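Local atomic coordinates of SmhB (Serratia marcescens, PDB entry 6ZZH), a protein that probably serves as one component of a multi-part, largely helical pore-forming toxin related to the haemolytic enterotoxins of Bacillus. Residues A191-I196 / A217-G222; G197-L202 / T209-G214. One frame throughout, in Å; residues are numbered along the deposited sequence.

In the fold
Strand 191-196, the connection that follows it and strand 216-222 supply both contacts. Contact 1 pairs the two strands as the middle of a small sheet in a mainly helical protein; contact 2 lies farther from the centre of the chain, about 18 Å from contact 1 between centres, where the two limbs of the connection between those strands come together again. Both are mostly buried, but contact 2 reaches the surface at Pro210. Six backbone hydrogen bonds join contact 1, against a single one in contact 2, whose limbs have no regular structure and rely more on valine methyl groups against peptide groups. Ile196 packs against Val212, so the contacts meet directly.

Contact 1 of 2, residues A191-I196 / A217-G222; sequences AIVTAI and AMMTAG
The peptide groups of Ala191, Val193 and Ala195 face those of Ala221, Met219 and Ala217 and bond N-H to C=O. On one face of this antiparallel pair stand the side chains of these six residues; on the other stand Ile192, Thr194, Met218 and Thr220. Six backbone hydrogen bonds join the strands, the shortest from Val193 N to Met219 O at 2.7 Å. The strand directions make an angle of 141°, a marked twist, and Ala221 N sits well above the carbonyl plane of Ala191. With CG1 of Val193 anti to its backbone N (chi1 -176°), CG2 lies beside that N and presses on Ala221 CB at 3.5 Å, a short approach that alanine's single methyl suits. On the opposite face, the flexible Met218 bends at chi3 (68°), placing CE 3.9 Å from Ile192 CG2 and 3.9 Å from Thr194 CG2; the beta-branched pair offers it methyl groups. Helix 349-363 packs on the face of Val193, Met219 and the four alanines, where Ala195 meets Phe352 and Met219 meets Leu356, while helices 5-31 and 156-185 touch Met218. Along the outer edges, Ile192 and Thr194 pair with strand 339-341, and Thr220 with Gly228, making this the sheet's central pair.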
loop_
_atom_site.group_PDB
_atom_site.type_symbol
_atom_site.label_atom_id
_atom_site.label_comp_id
_atom_site.label_asym_id
_atom_site.label_seq_id
_atom_site.Cartn_x
_atom_site.Cartn_y
_atom_site.Cartn_z
ATOM N N ALA A 191 7.318 4.565 14.352
ATOM C CA ALA A 191 7.606 4.901 12.951
ATOM C C ALA A 191 7.581 3.606 12.132
ATOM O O ALA A 191 7.586 2.529 12.735
ATOM C CB ALA A 191 8.918 5.630 12.841
ATOM N N ILE A 192 7.446 3.759 10.821
ATOM C CA ILE A 192 7.534 2.668 9.829
ATOM C C ILE A 192 8.899 2.835 9.195
ATOM O O ILE A 192 9.290 4.003 8.884
ATOM C CB ILE A 192 6.368 2.725 8.838
ATOM C CG1 ILE A 192 5.022 2.573 9.561
ATOM C CG2 ILE A 192 6.516 1.689 7.747
ATOM C CD1 ILE A 192 4.805 1.271 10.276
ATOM N N VAL A 193 9.615 1.714 9.092
ATOM C CA VAL A 193 10.983 1.647 8.512
ATOM C C VAL A 193 10.911 0.786 7.254
ATOM O O VAL A 193 10.323 -0.277 7.324
ATOM C CB VAL A 193 11.981 1.057 9.526
ATOM C CG1 VAL A 193 13.409 1.071 9.013
ATOM C CG2 VAL A 193 11.860 1.770 10.858
ATOM N N THR A 194 11.493 1.238 6.151
ATOM C CA THR A 194 11.470 0.468 4.897
ATOM C C THR A 194 12.889 0.280 4.396
ATOM O O THR A 194 13.804 1.107 4.726
ATOM C CB THR A 194 10.591 1.129 3.836
ATOM O OG1 THR A 194 11.219 2.352 3.434
ATOM C CG2 THR A 194 9.183 1.353 4.335
ATOM N N ALA A 195 13.072 -0.771 3.608
ATOM C CA ALA A 195 14.343 -1.044 2.912
ATOM C C ALA A 195 14.026 -1.730 1.588
ATOM O O ALA A 195 13.027 -2.517 1.522
ATOM C CB ALA A 195 15.234 -1.892 3.777
ATOM N N ILE A 196 14.884 -1.494 0.598
ATOM C CA ILE A 196 14.790 -2.117 -0.745
ATOM C C ILE A 196 16.093 -2.838 -1.043
ATOM O O ILE A 196 17.189 -2.280 -0.778
ATOM C CB ILE A 196 14.466 -1.027 -1.784
ATOM C CG1 ILE A 196 13.078 -0.445 -1.545
ATOM C CG2 ILE A 196 14.623 -1.582 -3.189
ATOM C CD1 ILE A 196 12.888 0.914 -2.149
ATOM N N ALA A 217 11.215 -4.540 2.428
ATOM C CA ALA A 217 11.043 -4.858 3.847
ATOM C C ALA A 217 10.381 -3.650 4.469
ATOM O O ALA A 217 10.702 -2.534 4.061
ATOM C CB ALA A 217 12.353 -5.176 4.493
ATOM N N MET A 218 9.382 -3.895 5.301
ATOM C CA MET A 218 8.739 -2.848 6.124
ATOM C C MET A 218 8.711 -3.435 7.526
ATOM O O MET A 218 8.412 -4.667 7.683
ATOM C CB MET A 218 7.336 -2.483 5.652
ATOM C CG MET A 218 7.304 -2.164 4.180
ATOM S SD MET A 218 5.689 -1.620 3.618
ATOM C CE MET A 218 5.554 -0.027 4.437
ATOM N N MET A 219 9.100 -2.604 8.465
ATOM C CA MET A 219 9.251 -2.955 9.879
ATOM C C MET A 219 8.791 -1.743 10.684
ATOM O O MET A 219 8.675 -0.638 10.128
ATOM C CB MET A 219 10.729 -3.254 10.145
ATOM C CG MET A 219 11.268 -4.514 9.444
ATOM S SD MET A 219 13.084 -4.406 9.177
ATOM C CE MET A 219 13.113 -3.131 7.913
ATOM N N THR A 220 8.634 -1.900 11.985
ATOM C CA THR A 220 8.300 -0.753 12.852
ATOM C C THR A 220 9.571 -0.329 13.595
ATOM O O THR A 220 10.530 -1.117 13.706
ATOM C CB THR A 220 7.194 -1.167 13.792
ATOM O OG1 THR A 220 7.829 -2.242 14.485
ATOM C CG2 THR A 220 5.957 -1.631 13.067
ATOM N N ALA A 221 9.588 0.896 14.064
ATOM C CA ALA A 221 10.652 1.405 14.963
ATOM C C ALA A 221 9.921 1.987 16.164
ATOM O O ALA A 221 8.973 2.774 15.935
ATOM C CB ALA A 221 11.516 2.439 14.285
ATOM N N GLY A 222 10.269 1.550 17.376
ATOM C CA GLY A 222 9.694 2.089 18.617
ATOM C C GLY A 222 10.631 3.117 19.223
ATOM O O GLY A 222 11.549 3.600 18.492
#

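Contact 2 of 2, residues G197-L202 / T209-G214; sequences GAVAGL and TPVVMG
Val199 meets the carbonyl oxygen of Val211 with its N-H and packs both methyls beside it. Its N donates a hydrogen bond to Val211 O at 2.9 Å, arriving almost in line with the C=O (168°). The side chain has chi1 -62°, which sets both methyls on the N side of CB, where they flank the same acceptor: CG2 is 3.4 Å from Val211 O, and CG1 also reaches Met213 O. Val212 adopts the same rotamer, and its CG1 rests 3.7 Å from Gly197 C, beside the peptide leading into Ala198. Nearer the surface, Pro210 CB meets Ala198 CB at 4.3 Å and Leu202 CD2 at 4.2 Å; with CD1 extended, the leucine's other branch meets the stiff proline ring. Gly214 turns with positive phi (82°), a conformation that favours glycine, with its C near Val199 CG1. Gln32 accepts from Val212 N and Met213 N through OE1 and donates to Pro210 O through NE2, holding limb 209-214. Val211 O also receives a CA-H...O contact from Ala198 CA at 3.1 Å. Gly197 bonds to Gly215 just beyond. Around the one hydrogen bond between these segments, the Val199 methyls and Ala198 CA crowd Val211 O, which would tend to limit water's access.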
loop_
_atom_site.group_PDB
_atom_site.type_symbol
_atom_site.label_atom_id
_atom_site.label_comp_id
_atom_site.label_asym_id
_atom_site.label_seq_id
_atom_site.Cartn_x
_atom_site.Cartn_y
_atom_site.Cartn_z
ATOM N N GLY A 197 15.998 -4.021 -1.616
ATOM C CA GLY A 197 17.183 -4.838 -1.922
ATOM C C GLY A 197 16.863 -5.988 -2.842
ATOM O O GLY A 197 15.665 -6.223 -3.103
ATOM N N ALA A 198 17.890 -6.701 -3.303
ATOM C CA ALA A 198 17.750 -7.822 -4.260
ATOM C C ALA A 198 16.853 -8.919 -3.655
ATOM O O ALA A 198 16.991 -9.238 -2.433
ATOM C CB ALA A 198 19.102 -8.359 -4.611
ATOM N N VAL A 199 16.012 -9.516 -4.490
ATOM C CA VAL A 199 15.009 -10.569 -4.126
ATOM C C VAL A 199 15.679 -11.949 -4.046
ATOM O O VAL A 199 15.036 -12.922 -3.625
ATOM C CB VAL A 199 13.877 -10.582 -5.172
ATOM C CG1 VAL A 199 13.133 -9.285 -5.205
ATOM C CG2 VAL A 199 14.398 -10.871 -6.568
ATOM N N ALA A 200 16.923 -12.061 -4.469
ATOM C CA ALA A 200 17.670 -13.338 -4.435
ATOM C C ALA A 200 19.127 -13.106 -4.006
ATOM O O ALA A 200 19.588 -11.937 -4.006
ATOM C CB ALA A 200 17.595 -13.981 -5.780
ATOM N N GLY A 201 19.819 -14.205 -3.661
ATOM C CA GLY A 201 21.222 -14.177 -3.220
ATOM C C GLY A 201 22.083 -13.638 -4.339
ATOM O O GLY A 201 21.806 -13.993 -5.489
ATOM N N LEU A 202 23.095 -12.834 -4.021
ATOM C CA LEU A 202 23.982 -12.182 -5.027
ATOM C C LEU A 202 25.083 -13.156 -5.485
ATOM O O LEU A 202 25.448 -14.037 -4.689
ATOM C CB LEU A 202 24.535 -10.903 -4.387
ATOM C CG LEU A 202 23.457 -9.926 -3.891
ATOM C CD1 LEU A 202 24.081 -8.700 -3.268
ATOM C CD2 LEU A 202 22.525 -9.509 -5.017
ATOM N N THR A 209 22.373 -9.028 -13.409
ATOM C CA THR A 209 21.757 -7.785 -12.864
ATOM C C THR A 209 20.920 -8.111 -11.620
ATOM O O THR A 209 19.992 -8.928 -11.647
ATOM C CB THR A 209 20.894 -7.037 -13.886
ATOM O OG1 THR A 209 21.639 -6.752 -15.080
ATOM C CG2 THR A 209 20.340 -5.759 -13.291
ATOM N N PRO A 210 21.215 -7.477 -10.463
ATOM C CA PRO A 210 20.419 -7.692 -9.270
ATOM C C PRO A 210 19.040 -7.072 -9.483
ATOM O O PRO A 210 18.938 -5.993 -10.042
ATOM C CB PRO A 210 21.199 -7.007 -8.145
ATOM C CG PRO A 210 22.578 -6.757 -8.724
ATOM C CD PRO A 210 22.350 -6.574 -10.213
ATOM N N VAL A 211 18.011 -7.796 -9.038
ATOM C CA VAL A 211 16.616 -7.344 -9.125
ATOM C C VAL A 211 16.142 -6.941 -7.732
ATOM O O VAL A 211 16.015 -7.845 -6.856
ATOM C CB VAL A 211 15.756 -8.411 -9.809
ATOM C CG1 VAL A 211 14.310 -7.977 -9.900
ATOM C CG2 VAL A 211 16.286 -8.722 -11.187
ATOM N N VAL A 212 15.963 -5.633 -7.540
ATOM C CA VAL A 212 15.434 -4.993 -6.300
ATOM C C VAL A 212 13.931 -4.805 -6.470
ATOM O O VAL A 212 13.213 -4.557 -5.462
ATOM C CB VAL A 212 16.127 -3.650 -5.973
ATOM C CG1 VAL A 212 17.616 -3.814 -5.724
ATOM C CG2 VAL A 212 15.920 -2.611 -7.063
ATOM N N MET A 213 13.439 -4.919 -7.693
ATOM C CA MET A 213 11.996 -4.751 -7.993
ATOM C C MET A 213 11.216 -5.762 -7.171
ATOM O O MET A 213 11.336 -6.965 -7.431
ATOM C CB MET A 213 11.736 -5.014 -9.472
ATOM C CG MET A 213 10.396 -4.620 -9.920
ATOM S SD MET A 213 10.333 -5.024 -11.644
ATOM C CE MET A 213 8.580 -4.937 -11.973
ATOM N N GLY A 214 10.418 -5.286 -6.239
ATOM C CA GLY A 214 9.619 -6.169 -5.357
ATOM C C GLY A 214 10.409 -6.706 -4.184
ATOM O O GLY A 214 9.850 -7.535 -3.434
#